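Local coordinates for 3-isopropylmalate dehydratase small subunit (Campylobacter jejuni, PDB 3Q3W), which catalyses, as the small subunit of isopropylmalate isomerase, the interconversion of 2-isopropylmalate and 3-isopropylmalate through 2-isopropylmaleate, at residues Ile8-Ile13 with Ser73-Ser78; Ile22-Ile27 with Ser86-Ala91; His44-Leu49 with Trp93-Tyr98; Ile146-Leu151 with Phe162-Asp167. All blocks are in the same frame, centred on the assembly; numbering follows the deposited sequence. Where two conformers were deposited one is given.

Interaction 1 of 4, residues Ile8-Ile13 with Ser73-Ser78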
loop_
_atom_site.group_PDB
_atom_site.type_symbol
_atom_site.label_atom_id
_atom_site.label_comp_id
_atom_site.label_asym_id
_atom_site.label_seq_id
_atom_site.Cartn_x
_atom_site.Cartn_y
_atom_site.Cartn_z
ATOM N N ILE A 8 -1.667 14.785 2.350
ATOM C CA ILE A 8 -1.056 15.984 1.749
ATOM C C ILE A 8 0.404 15.585 1.495
ATOM O O ILE A 8 0.770 15.239 0.388
ATOM C CB ILE A 8 -1.209 17.186 2.691
ATOM C CG1 ILE A 8 -2.697 17.435 2.971
ATOM C CG2 ILE A 8 -0.555 18.493 2.094
ATOM C CD1 ILE A 8 -2.966 18.568 3.974
ATOM N N ILE A 9 1.174 15.501 2.580
ATOM C CA ILE A 9 2.591 15.129 2.565
ATOM C C ILE A 9 2.707 13.965 3.530
ATOM O O ILE A 9 2.197 14.054 4.620
ATOM C CB ILE A 9 3.491 16.262 3.125
ATOM C CG1 ILE A 9 3.221 17.622 2.452
ATOM C CG2 ILE A 9 4.968 15.885 3.021
ATOM C CD1 ILE A 9 3.979 17.901 1.136
ATOM N N HIS A 10 3.363 12.882 3.130
ATOM C CA HIS A 10 3.644 11.772 4.046
ATOM C C HIS A 10 5.068 11.251 3.848
ATOM O O HIS A 10 5.508 11.017 2.735
ATOM C CB HIS A 10 2.647 10.634 3.831
ATOM C CG HIS A 10 2.924 9.428 4.662
ATOM N ND1 HIS A 10 2.630 9.367 6.008
ATOM C CD2 HIS A 10 3.518 8.248 4.351
ATOM C CE1 HIS A 10 3.012 8.195 6.482
ATOM N NE2 HIS A 10 3.567 7.507 5.498
ATOM N N LYS A 11 5.778 11.053 4.952
ATOM C CA LYS A 11 7.117 10.483 4.929
ATOM C C LYS A 11 7.071 9.295 5.874
ATOM O O LYS A 11 6.576 9.427 7.000
ATOM C CB LYS A 11 8.132 11.510 5.410
ATOM C CG LYS A 11 9.535 10.942 5.668
ATOM C CD LYS A 11 10.584 12.040 5.898
ATOM C CE LYS A 11 11.760 11.500 6.687
ATOM N NZ LYS A 11 12.859 12.507 6.784
ATOM N N GLY A 12 7.507 8.132 5.403
ATOM C CA GLY A 12 7.581 6.945 6.261
ATOM C C GLY A 12 8.360 5.796 5.645
ATOM O O GLY A 12 8.853 5.876 4.514
ATOM N N ILE A 13 8.441 4.728 6.410
ATOM C CA ILE A 13 9.156 3.544 6.044
ATOM C C ILE A 13 8.448 2.856 4.884
ATOM O O ILE A 13 7.236 2.574 4.952
ATOM C CB ILE A 13 9.243 2.598 7.276
ATOM C CG1 ILE A 13 9.893 3.308 8.468
ATOM C CG2 ILE A 13 9.915 1.257 6.912
ATOM C CD1 ILE A 13 11.331 3.602 8.350
ATOM N N SER A 73 6.111 0.031 8.632
ATOM C CA SER A 73 5.971 0.395 7.205
ATOM C C SER A 73 4.669 1.144 6.997
ATOM O O SER A 73 3.628 0.728 7.544
ATOM C CB SER A 73 6.025 -0.860 6.315
ATOM O OG SER A 73 7.353 -1.334 6.175
ATOM N N SER A 74 4.701 2.244 6.240
ATOM C CA SER A 74 3.488 2.960 5.853
ATOM C C SER A 74 3.384 3.208 4.352
ATOM O O SER A 74 2.376 3.783 3.853
ATOM C CB SER A 74 3.343 4.280 6.645
ATOM O OG SER A 74 4.407 5.184 6.378
ATOM N N ILE A 75 4.401 2.755 3.625
ATOM C CA ILE A 75 4.426 2.736 2.155
ATOM C C ILE A 75 4.863 1.381 1.613
ATOM O O ILE A 75 5.819 0.771 2.143
ATOM C CB ILE A 75 5.441 3.792 1.627
ATOM C CG1 ILE A 75 4.990 5.176 2.032
ATOM C CG2 ILE A 75 5.567 3.728 0.123
ATOM C CD1 ILE A 75 6.087 6.278 1.944
ATOM N N LEU A 76 4.198 0.919 0.556
ATOM C CA LEU A 76 4.544 -0.338 -0.108
ATOM C C LEU A 76 5.004 -0.048 -1.510
ATOM O O LEU A 76 4.501 0.881 -2.144
ATOM C CB LEU A 76 3.368 -1.311 -0.140
ATOM C CG LEU A 76 2.787 -1.811 1.201
ATOM C CD1 LEU A 76 1.622 -2.800 0.949
ATOM C CD2 LEU A 76 3.833 -2.429 2.112
ATOM N N VAL A 77 5.983 -0.813 -1.985
ATOM C CA VAL A 77 6.402 -0.743 -3.359
ATOM C C VAL A 77 6.266 -2.142 -3.936
ATOM O O VAL A 77 6.936 -3.085 -3.481
ATOM C CB VAL A 77 7.839 -0.260 -3.450
ATOM C CG1 VAL A 77 8.217 -0.008 -4.935
ATOM C CG2 VAL A 77 7.986 0.982 -2.653
ATOM N N SER A 78 5.386 -2.294 -4.913
ATOM C CA SER A 78 5.111 -3.588 -5.530
ATOM C C SER A 78 5.168 -3.549 -7.051
ATOM O O SER A 78 5.498 -2.543 -7.652
ATOM C CB SER A 78 3.748 -4.080 -5.098
ATOM O OG SER A 78 3.681 -5.495 -5.152
HETATM O O HOH W 1 6.277 4.747 8.421
#

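Interaction 2 of 4, residues Ile22-Ile27 with Ser86-Ala91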
loop_
_atom_site.group_PDB
_atom_site.type_symbol
_atom_site.label_atom_id
_atom_site.label_comp_id
_atom_site.label_asym_id
_atom_site.label_seq_id
_atom_site.Cartn_x
_atom_site.Cartn_y
_atom_site.Cartn_z
ATOM N N ILE A 22 -0.440 -9.061 -7.100
ATOM C CA ILE A 22 -0.875 -9.301 -5.713
ATOM C C ILE A 22 -2.406 -9.157 -5.737
ATOM O O ILE A 22 -2.946 -8.132 -6.143
ATOM C CB ILE A 22 -0.182 -8.389 -4.681
ATOM C CG1 ILE A 22 1.240 -8.889 -4.426
ATOM C CG2 ILE A 22 -0.935 -8.358 -3.317
ATOM C CD1 ILE A 22 2.242 -7.796 -4.068
ATOM N N ASP A 23 -3.087 -10.234 -5.396
ATOM C CA ASP A 23 -4.519 -10.271 -5.484
ATOM C C ASP A 23 -5.232 -10.083 -4.126
ATOM O O ASP A 23 -4.618 -10.108 -3.060
ATOM C CB ASP A 23 -4.952 -11.544 -6.229
ATOM C CG ASP A 23 -4.676 -12.800 -5.460
ATOM O OD1 ASP A 23 -4.843 -12.784 -4.229
ATOM O OD2 ASP A 23 -4.333 -13.841 -6.085
ATOM N N THR A 24 -6.544 -9.906 -4.204
ATOM C CA THR A 24 -7.345 -9.489 -3.091
ATOM C C THR A 24 -7.295 -10.567 -2.019
ATOM O O THR A 24 -7.312 -10.246 -0.840
ATOM C CB THR A 24 -8.808 -9.089 -3.545
ATOM O OG1 THR A 24 -9.347 -10.102 -4.407
ATOM C CG2 THR A 24 -8.809 -7.772 -4.302
ATOM N N ASP A 25 -7.163 -11.830 -2.410
ATOM C CA ASP A 25 -6.978 -12.911 -1.432
ATOM C C ASP A 25 -5.631 -12.934 -0.723
ATOM O O ASP A 25 -5.528 -13.406 0.416
ATOM C CB ASP A 25 -7.140 -14.288 -2.058
ATOM C CG ASP A 25 -8.538 -14.569 -2.480
ATOM O OD1 ASP A 25 -9.427 -14.670 -1.591
ATOM O OD2 ASP A 25 -8.734 -14.712 -3.709
ATOM N N GLN A 26 -4.591 -12.489 -1.402
ATOM C CA GLN A 26 -3.308 -12.311 -0.755
ATOM C C GLN A 26 -3.385 -11.154 0.205
ATOM O O GLN A 26 -2.813 -11.218 1.270
ATOM C CB GLN A 26 -2.208 -12.105 -1.780
ATOM C CG GLN A 26 -2.050 -13.285 -2.715
ATOM C CD GLN A 26 -0.865 -13.096 -3.623
ATOM O OE1 GLN A 26 -0.984 -12.693 -4.764
ATOM N NE2 GLN A 26 0.283 -13.342 -3.098
ATOM N N ILE A 27 -4.054 -10.087 -0.186
ATOM C CA ILE A 27 -4.207 -8.917 0.693
ATOM C C ILE A 27 -4.987 -9.301 1.971
ATOM O O ILE A 27 -4.564 -9.004 3.067
ATOM C CB ILE A 27 -4.859 -7.703 -0.035
ATOM C CG1 ILE A 27 -3.954 -7.219 -1.180
ATOM C CG2 ILE A 27 -5.030 -6.493 0.936
ATOM C CD1 ILE A 27 -4.633 -6.289 -2.193
ATOM N N SER A 86 -11.950 -9.112 -8.050
ATOM C CA SER A 86 -13.217 -8.416 -7.946
ATOM C C SER A 86 -13.279 -7.532 -6.696
ATOM O O SER A 86 -12.432 -7.641 -5.804
ATOM C CB SER A 86 -14.389 -9.407 -7.982
ATOM O OG SER A 86 -14.150 -10.470 -7.108
ATOM N N SER A 87 -14.280 -6.642 -6.662
ATOM C CA SER A 87 -14.450 -5.722 -5.541
ATOM C C SER A 87 -14.233 -6.477 -4.231
ATOM O O SER A 87 -14.777 -7.557 -4.042
ATOM C CB SER A 87 -15.830 -5.077 -5.569
ATOM O OG SER A 87 -15.854 -3.935 -4.713
ATOM N N ARG A 88 -13.372 -5.932 -3.379
ATOM C CA ARG A 88 -13.191 -6.404 -2.015
ATOM C C ARG A 88 -12.838 -5.170 -1.224
ATOM O O ARG A 88 -11.668 -4.760 -1.154
ATOM C CB ARG A 88 -12.072 -7.452 -1.918
ATOM C CG ARG A 88 -12.074 -8.143 -0.585
ATOM C CD ARG A 88 -11.254 -9.358 -0.541
ATOM N NE ARG A 88 -11.812 -10.471 -1.316
ATOM C CZ ARG A 88 -11.252 -11.671 -1.363
ATOM N NH1 ARG A 88 -10.112 -11.926 -0.661
ATOM N NH2 ARG A 88 -11.812 -12.621 -2.110
ATOM N N GLU A 89 -13.843 -4.550 -0.637
ATOM C CA GLU A 89 -13.624 -3.344 0.158
ATOM C C GLU A 89 -12.645 -3.579 1.305
ATOM O O GLU A 89 -11.870 -2.704 1.642
ATOM C CB GLU A 89 -14.940 -2.781 0.689
ATOM C CG GLU A 89 -15.640 -3.669 1.731
ATOM C CD GLU A 89 -17.176 -3.577 1.666
ATOM O OE1 GLU A 89 -17.829 -4.608 1.883
ATOM O OE2 GLU A 89 -17.710 -2.481 1.378
ATOM N N HIS A 90 -12.659 -4.782 1.869
ATOM C CA HIS A 90 -11.733 -5.156 2.937
ATOM C C HIS A 90 -10.229 -5.078 2.567
ATOM O O HIS A 90 -9.403 -4.946 3.476
ATOM C CB HIS A 90 -12.015 -6.572 3.421
ATOM C CG HIS A 90 -13.309 -6.718 4.154
ATOM N ND1 HIS A 90 -14.515 -6.801 3.503
ATOM C CD2 HIS A 90 -13.584 -6.850 5.472
ATOM C CE1 HIS A 90 -15.481 -6.945 4.388
ATOM N NE2 HIS A 90 -14.942 -7.009 5.586
ATOM N N ALA A 91 -9.880 -5.190 1.284
ATOM C CA ALA A 91 -8.482 -5.158 0.895
ATOM C C ALA A 91 -7.902 -3.788 1.209
ATOM O O ALA A 91 -6.974 -3.687 1.996
ATOM C CB ALA A 91 -8.287 -5.572 -0.610
HETATM O O HOH W 2 -11.779 -9.912 -4.657
#

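Interaction 3 of 4, residues His44-Leu49 with Trp93-Tyr98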
loop_
_atom_site.group_PDB
_atom_site.type_symbol
_atom_site.label_atom_id
_atom_site.label_comp_id
_atom_site.label_asym_id
_atom_site.label_seq_id
_atom_site.Cartn_x
_atom_site.Cartn_y
_atom_site.Cartn_z
ATOM N N HIS A 44 -4.753 -9.195 9.696
ATOM C CA HIS A 44 -4.961 -10.178 8.643
ATOM C C HIS A 44 -4.328 -9.790 7.333
ATOM O O HIS A 44 -4.372 -10.526 6.391
ATOM C CB HIS A 44 -6.449 -10.338 8.448
ATOM C CG HIS A 44 -7.173 -10.550 9.719
ATOM N ND1 HIS A 44 -6.728 -11.432 10.683
ATOM C CD2 HIS A 44 -8.293 -9.974 10.213
ATOM C CE1 HIS A 44 -7.566 -11.406 11.705
ATOM N NE2 HIS A 44 -8.511 -10.524 11.449
ATOM N N LEU A 45 -3.717 -8.617 7.260
ATOM C CA LEU A 45 -3.145 -8.214 6.030
ATOM C C LEU A 45 -2.059 -9.193 5.636
ATOM O O LEU A 45 -1.198 -9.522 6.444
ATOM C CB LEU A 45 -2.543 -6.810 6.182
ATOM C CG LEU A 45 -1.818 -6.281 4.966
ATOM C CD1 LEU A 45 -2.794 -5.949 3.837
ATOM C CD2 LEU A 45 -1.007 -5.043 5.403
ATOM N N PHE A 46 -2.052 -9.540 4.360
ATOM C CA PHE A 46 -1.069 -10.435 3.763
ATOM C C PHE A 46 -0.928 -11.775 4.477
ATOM O O PHE A 46 0.122 -12.413 4.447
ATOM C CB PHE A 46 0.294 -9.715 3.585
ATOM C CG PHE A 46 0.263 -8.627 2.573
ATOM C CD1 PHE A 46 -0.154 -8.880 1.287
ATOM C CD2 PHE A 46 0.699 -7.349 2.886
ATOM C CE1 PHE A 46 -0.182 -7.847 0.303
ATOM C CE2 PHE A 46 0.671 -6.339 1.933
ATOM C CZ PHE A 46 0.253 -6.609 0.625
ATOM N N HIS A 47 -2.028 -12.238 5.038
ATOM C CA HIS A 47 -2.037 -13.415 5.909
ATOM C C HIS A 47 -1.229 -14.610 5.412
ATOM O O HIS A 47 -0.417 -15.163 6.157
ATOM C CB HIS A 47 -3.489 -13.845 6.114
ATOM C CG HIS A 47 -3.647 -15.084 6.910
ATOM N ND1 HIS A 47 -3.586 -16.343 6.354
ATOM C CD2 HIS A 47 -3.867 -15.265 8.232
ATOM C CE1 HIS A 47 -3.813 -17.245 7.292
ATOM N NE2 HIS A 47 -3.995 -16.619 8.437
ATOM N N ASP A 48 -1.465 -15.008 4.165
ATOM C CA ASP A 48 -0.894 -16.238 3.624
ATOM C C ASP A 48 0.588 -16.083 3.313
ATOM O O ASP A 48 1.358 -17.052 3.381
ATOM C CB ASP A 48 -1.636 -16.656 2.369
ATOM C CG ASP A 48 -3.131 -16.865 2.621
ATOM O OD1 ASP A 48 -3.536 -17.182 3.769
ATOM O OD2 ASP A 48 -3.890 -16.685 1.664
ATOM N N LEU A 49 0.994 -14.853 3.019
ATOM C CA LEU A 49 2.438 -14.530 2.913
ATOM C C LEU A 49 3.126 -14.269 4.287
ATOM O O LEU A 49 4.371 -14.406 4.432
ATOM C CB LEU A 49 2.589 -13.290 2.020
ATOM C CG LEU A 49 1.940 -13.413 0.634
ATOM C CD1 LEU A 49 1.713 -12.019 0.004
ATOM C CD2 LEU A 49 2.775 -14.282 -0.286
ATOM N N TRP A 93 -9.198 -1.660 3.332
ATOM C CA TRP A 93 -9.299 -1.589 4.789
ATOM C C TRP A 93 -8.132 -2.267 5.551
ATOM O O TRP A 93 -7.620 -1.714 6.516
ATOM C CB TRP A 93 -10.574 -2.226 5.239
ATOM C CG TRP A 93 -11.832 -1.584 4.719
ATOM C CD1 TRP A 93 -11.947 -0.441 3.967
ATOM C CD2 TRP A 93 -13.159 -2.044 4.954
ATOM N NE1 TRP A 93 -13.293 -0.168 3.728
ATOM C CE2 TRP A 93 -14.043 -1.133 4.331
ATOM C CE3 TRP A 93 -13.700 -3.146 5.655
ATOM C CZ2 TRP A 93 -15.437 -1.312 4.340
ATOM C CZ3 TRP A 93 -15.096 -3.309 5.672
ATOM C CH2 TRP A 93 -15.933 -2.386 5.033
ATOM N N ALA A 94 -7.771 -3.478 5.149
ATOM C CA ALA A 94 -6.683 -4.172 5.828
ATOM C C ALA A 94 -5.376 -3.401 5.671
ATOM O O ALA A 94 -4.591 -3.252 6.601
ATOM C CB ALA A 94 -6.564 -5.586 5.281
ATOM N N LEU A 95 -5.143 -2.886 4.477
ATOM C CA LEU A 95 -3.942 -2.089 4.223
ATOM C C LEU A 95 -3.914 -0.834 5.086
ATOM O O LEU A 95 -2.892 -0.562 5.746
ATOM C CB LEU A 95 -3.850 -1.735 2.709
ATOM C CG LEU A 95 -3.473 -2.905 1.810
ATOM C CD1 LEU A 95 -4.032 -2.816 0.377
ATOM C CD2 LEU A 95 -1.937 -3.093 1.809
ATOM N N VAL A 96 -5.006 -0.043 5.093
ATOM C CA VAL A 96 -5.055 1.185 5.905
ATOM C C VAL A 96 -4.985 0.903 7.412
ATOM O O VAL A 96 -4.271 1.561 8.131
ATOM C CB VAL A 96 -6.296 2.049 5.569
ATOM C CG1 VAL A 96 -6.487 3.180 6.575
ATOM C CG2 VAL A 96 -6.178 2.615 4.093
ATOM N N ASP A 97 -5.717 -0.109 7.869
ATOM C CA ASP A 97 -5.721 -0.475 9.278
ATOM C C ASP A 97 -4.304 -0.922 9.711
ATOM O O ASP A 97 -3.907 -0.693 10.866
ATOM C CB ASP A 97 -6.697 -1.619 9.554
ATOM C CG ASP A 97 -8.206 -1.191 9.428
ATOM O OD1 ASP A 97 -8.496 0.002 9.221
ATOM O OD2 ASP A 97 -9.107 -2.058 9.561
ATOM N N TYR A 98 -3.542 -1.544 8.811
ATOM C CA TYR A 98 -2.163 -1.949 9.156
ATOM C C TYR A 98 -1.302 -0.731 9.331
ATOM O O TYR A 98 -0.302 -0.718 10.034
ATOM C CB TYR A 98 -1.569 -2.810 8.041
ATOM C CG TYR A 98 -0.192 -3.316 8.327
ATOM C CD1 TYR A 98 0.011 -4.406 9.175
ATOM C CD2 TYR A 98 0.921 -2.710 7.744
ATOM C CE1 TYR A 98 1.296 -4.893 9.418
ATOM C CE2 TYR A 98 2.179 -3.199 7.962
ATOM C CZ TYR A 98 2.391 -4.266 8.800
ATOM O OH TYR A 98 3.696 -4.753 9.028
#

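Interaction 4 of 4, residues Ile146-Leu151 with Phe162-Asp167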
loop_
_atom_site.group_PDB
_atom_site.type_symbol
_atom_site.label_atom_id
_atom_site.label_comp_id
_atom_site.label_asym_id
_atom_site.label_seq_id
_atom_site.Cartn_x
_atom_site.Cartn_y
_atom_site.Cartn_z
ATOM N N ILE A 146 10.648 6.942 2.435
ATOM C CA ILE A 146 10.300 7.614 1.213
ATOM C C ILE A 146 9.388 8.782 1.585
ATOM O O ILE A 146 8.630 8.707 2.548
ATOM C CB ILE A 146 9.630 6.673 0.203
ATOM C CG1 ILE A 146 10.661 5.642 -0.301
ATOM C CG2 ILE A 146 9.012 7.499 -0.950
ATOM C CD1 ILE A 146 10.127 4.547 -1.213
ATOM N N GLU A 147 9.502 9.898 0.874
ATOM C CA GLU A 147 8.557 11.009 1.088
ATOM C C GLU A 147 7.667 11.224 -0.127
ATOM O O GLU A 147 8.105 11.109 -1.251
ATOM C CB GLU A 147 9.275 12.308 1.467
ATOM C CG GLU A 147 8.307 13.362 2.022
ATOM C CD GLU A 147 8.979 14.537 2.720
ATOM O OE1 GLU A 147 10.163 14.446 3.088
ATOM O OE2 GLU A 147 8.301 15.564 2.914
ATOM N N ILE A 148 6.386 11.526 0.124
ATOM C CA ILE A 148 5.404 11.706 -0.950
ATOM C C ILE A 148 4.640 12.979 -0.698
ATOM O O ILE A 148 4.134 13.163 0.397
ATOM C CB ILE A 148 4.395 10.578 -1.011
ATOM C CG1 ILE A 148 5.086 9.235 -1.235
ATOM C CG2 ILE A 148 3.347 10.880 -2.121
ATOM C CD1 ILE A 148 4.281 7.990 -0.772
ATOM N N SER A 149 4.593 13.865 -1.697
ATOM C CA SER A 149 3.760 15.050 -1.654
ATOM C C SER A 149 2.616 14.893 -2.658
ATOM O O SER A 149 2.840 14.784 -3.862
ATOM C CB SER A 149 4.590 16.298 -2.005
ATOM O OG SER A 149 3.779 17.467 -2.039
ATOM N N LEU A 150 1.383 14.914 -2.184
ATOM C CA LEU A 150 0.239 14.824 -3.099
ATOM C C LEU A 150 -0.071 16.199 -3.676
ATOM O O LEU A 150 -0.772 16.304 -4.685
ATOM C CB LEU A 150 -0.991 14.256 -2.412
ATOM C CG LEU A 150 -2.290 14.183 -3.216
ATOM C CD1 LEU A 150 -2.144 13.382 -4.464
ATOM C CD2 LEU A 150 -3.322 13.606 -2.349
ATOM N N LEU A 151 0.441 17.258 -3.046
ATOM C CA LEU A 151 0.372 18.601 -3.616
ATOM C C LEU A 151 1.195 18.708 -4.871
ATOM O O LEU A 151 0.722 19.210 -5.866
ATOM C CB LEU A 151 0.886 19.647 -2.650
ATOM C CG LEU A 151 -0.033 19.964 -1.488
ATOM C CD1 LEU A 151 0.645 20.994 -0.576
ATOM C CD2 LEU A 151 -1.359 20.484 -1.994
ATOM N N PHE A 162 10.370 11.370 -8.523
ATOM C CA PHE A 162 9.516 10.776 -9.513
ATOM C C PHE A 162 8.235 11.570 -9.490
ATOM O O PHE A 162 7.829 12.059 -8.420
ATOM C CB PHE A 162 9.267 9.326 -9.140
ATOM C CG PHE A 162 10.522 8.550 -8.893
ATOM C CD1 PHE A 162 11.068 7.757 -9.900
ATOM C CD2 PHE A 162 11.194 8.643 -7.668
ATOM C CE1 PHE A 162 12.242 7.029 -9.676
ATOM C CE2 PHE A 162 12.367 7.936 -7.431
ATOM C CZ PHE A 162 12.898 7.124 -8.435
ATOM N N SER A 163 7.598 11.726 -10.650
ATOM C CA SER A 163 6.290 12.393 -10.736
ATOM C C SER A 163 5.206 11.375 -11.021
ATOM O O SER A 163 5.470 10.356 -11.638
ATOM C CB SER A 163 6.305 13.463 -11.835
ATOM O OG SER A 163 6.485 12.896 -13.126
ATOM N N PHE A 164 3.976 11.667 -10.583
ATOM C CA PHE A 164 2.814 10.812 -10.858
ATOM C C PHE A 164 1.505 11.591 -11.133
ATOM O O PHE A 164 1.350 12.750 -10.787
ATOM C CB PHE A 164 2.610 9.802 -9.706
ATOM C CG PHE A 164 2.189 10.423 -8.380
ATOM C CD1 PHE A 164 0.854 10.457 -8.005
ATOM C CD2 PHE A 164 3.130 10.945 -7.504
ATOM C CE1 PHE A 164 0.465 11.043 -6.813
ATOM C CE2 PHE A 164 2.745 11.520 -6.290
ATOM C CZ PHE A 164 1.418 11.550 -5.944
ATOM N N ASP A 165 0.563 10.900 -11.745
ATOM C CA ASP A 165 -0.744 11.453 -12.066
ATOM C C ASP A 165 -1.795 11.054 -11.049
ATOM O O ASP A 165 -1.675 10.027 -10.415
ATOM C CB ASP A 165 -1.198 10.935 -13.436
ATOM C CG ASP A 165 -0.544 11.662 -14.564
ATOM O OD1 ASP A 165 -0.404 12.905 -14.441
ATOM O OD2 ASP A 165 -0.180 11.004 -15.571
ATOM N N LEU A 166 -2.856 11.854 -10.943
ATOM C CA LEU A 166 -4.052 11.435 -10.233
ATOM C C LEU A 166 -5.220 12.321 -10.611
ATOM O O LEU A 166 -5.098 13.555 -10.634
ATOM C CB LEU A 166 -3.858 11.507 -8.710
ATOM C CG LEU A 166 -4.814 10.633 -7.897
ATOM C CD1 LEU A 166 -4.372 9.169 -7.948
ATOM C CD2 LEU A 166 -4.874 11.115 -6.459
ATOM N N ASP A 167 -6.343 11.689 -10.921
ATOM C CA ASP A 167 -7.595 12.396 -11.224
ATOM C C ASP A 167 -7.773 13.550 -10.221
ATOM O O ASP A 167 -7.603 13.323 -9.031
ATOM C CB ASP A 167 -8.716 11.347 -11.062
ATOM C CG ASP A 167 -10.106 11.937 -11.041
ATOM O OD1 ASP A 167 -10.676 12.137 -12.127
ATOM O OD2 ASP A 167 -10.670 12.132 -9.935
#

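Interaction 1 of 4, residues Ile8-Ile13 with Ser73-Ser78
Ile-13 meets Ser-73 where the short strand segments 9-13 and 73-78 cross at 95°, their axes 5.1 Å apart. The carbonyl O of Ile-13 takes two backbone donors in a row. Ser-74 N lies 2.9 Å from Ile-13 O and Ile-75 N lies 3.1 Å from the same oxygen. The first donor sits in the carbonyl plane; the second is tilted 25° from it.

The side-chain link is made by His-10. Its CG is anti to the backbone N (chi1 176°), and the ring meets Ser-74 edge-on. His-10 NE2 is 2.6 Å from Ser-74 OG, in the ring plane, a short hydrogen bond in which either group could donate. A water bridges Ser-74 OG and Ile-13 N and accepts from that N-H. Ile-75 CD1 lies 4.0 Å from His-10 CD2, near the ring plane. Ile-13 CG2 rests on Ser-73 OG, whose polar partner is Tyr-70 O.

The parallel pairing of strands 9-17 and 73-78 begins here, in the mixed sheet of the aconitase C-terminal domain family region. Strand 9-17 runs on beside 73-78, where Ile-75 pairs with Cys-15. On its other side strand 9-17 pairs antiparallel with strand 145-149. Val-77 packs against helix 128-140.

Interaction 2 of 4, residues Ile22-Ile27 with Ser86-Ala91
The guanidinium of Arg-88 has Thr-24 OG1 over one face, 3.9 Å above its centre, and Asp-25 OD1 at its edge, in the plane. The carboxylate of Asp-25 is turned 76° from the guanidinium. Both terminal nitrogens grip a single oxygen, in an end-on salt bridge rather than a two-by-two pairing. Arg-88 NH1 lies 3.0 Å from Asp-25 OD1, and Arg-88 NH2 is 3.2 Å from the same atom. The two donors reach OD1 from one face, well above the carboxylate plane. The chain of Arg-88 bends at chi3 (-70°), which turns NE out of line with the extended first part.

The aliphatic part of Arg-88 packs on Thr-24, with Arg-88 CD 3.9 Å from Thr-24 CB. A water bridges Thr-24 OG1 and Ser-86 O, donating to the carbonyl. Deeper in, Ile-27 CG2 touches Ala-91 CB at 3.7 Å. Phe-112 of helix 110-118 packs on both Ile-27 and Ala-91. The ammonium of Lys-30 lies close to Arg-88 NH2, so the acidic group of Asp-25 probably offsets a local excess of positive charge.

Helix 24-27 starts with a capping box, with Asp-23 as N-cap. Gln-26 N donates to Asp-23 OD1 at 2.9 Å, and Asp-23 N donates to Gln-26 OE1 at 3.3 Å. The contact thus sets this capped helical turn, within the aconitase C-terminal domain family region, against the loop leading into helix 90-98 and the start of that helix.

Interaction 3 of 4, residues His44-Leu49 with Trp93-Tyr98
Leu-45 packs from its loop against Ala-94, Leu-95 and Tyr-98 of helix 90-98, a hydrophobic contact in the aconitase C-terminal domain family region. It sits inside a type II beta turn from His-44 to His-47, which runs into helix 47-50. Its CB faces the helix, and Leu-45 CB lies 4.1 Å from Ala-94 O. CG is anti to the backbone N (chi1 176°), and the two methyls part to different residues. Leu-45 CD1 lies 3.6 Å from Leu-95 CD2 and 4.1 Å from Ala-94 CB. Leu-45 CD2 lies 3.5 Å from Tyr-98 CG, at the root of the ring, and equally close to Tyr-98 CB. The side chain of Leu-45 crosses those of Leu-95 and Tyr-98 at about a right angle.

Ile-27 of the short helix 24-27 also touches Leu-45, Phe-46 and Leu-95. Leu-76 of strand 73-78 packs on Phe-46 and Leu-95, so the contact joins the helix to the central sheet. The turn is further held by Leu-45 O, which accepts from Arg-50 NH1.

Phe-46 completes the cluster. Leu-45 CD1 sits over one face of its ring, 3.8 Å above the plane and offset toward the rim. On the ring itself, Phe-46 CE2 lies 4.2 Å from Leu-95 CD2.

Interaction 4 of 4, residues Ile146-Leu151 with Phe162-Asp167
Ile-148 opens the contact with Phe-164, just after strand 160-163, the last strand of an antiparallel meander (145-149, 154-157, 160-163) in the mixed sheet. Segments 146-151 and 162-167 are not paired: strand 154-157 runs between strands 145-149 and 160-163. Side chains bridge the gap. Ile-148 CG2 comes within 4.3 Å of Phe-164 CE2, approaching the ring obliquely. At Ser-149 the backbone takes over, with Ser-149 O 4.1 Å from Phe-164 CE2. Ser-149 OG is hydrogen-bonded to Glu-152 N.

Leu-150 follows. Leu-150 CD1 meets the edge of the Phe-164 ring, near the plane, 4.2 Å from Phe-164 CE1. Phe-164 has CG between the backbone N and the carbonyl carbon (chi1 67°); on its ring CE2 faces Ile-148 and CE1 faces Leu-150. Leu-150 is also packed by Leu-174 and Leu-175 of helix 168-176, and Arg-171 NE of that helix donates to Leu-150 O. Leu-150 thus lies between the end of strand 145-149 and helix 168-176. Asp-167 is the N-cap of this helix, with OD2 accepting from His-170 N.

The far end of the contact is a methyl pair. Leu-150 and Leu-166 cross at about a right angle, with Leu-150 CD1 4.1 Å from Leu-166 CD2.

How the interactions relate
Interactions 1 and 4 meet at the sheet. Strand 9-17 is their shared neighbour, pairing with 73-78 in interaction 1 and with 145-149 in interaction 4. Their centres are 11 Å apart, and Ile-8 O to Leu-150 N is a probable backbone bond. Interactions 2 and 3 share helix 90-98, with centres 10 Å apart. Interaction 3 also touches interaction 1 through strand 73-78, centres 15 Å apart; those of interactions 1 and 2 are 20 Å apart. Along the chain the segments of these three alternate, so their closing segments come in the same order as their opening ones, all within the aconitase C-terminal domain family region. Interaction 4 follows in series, about 24 Å from interaction 2 and 23 Å from interaction 3, centre to centre.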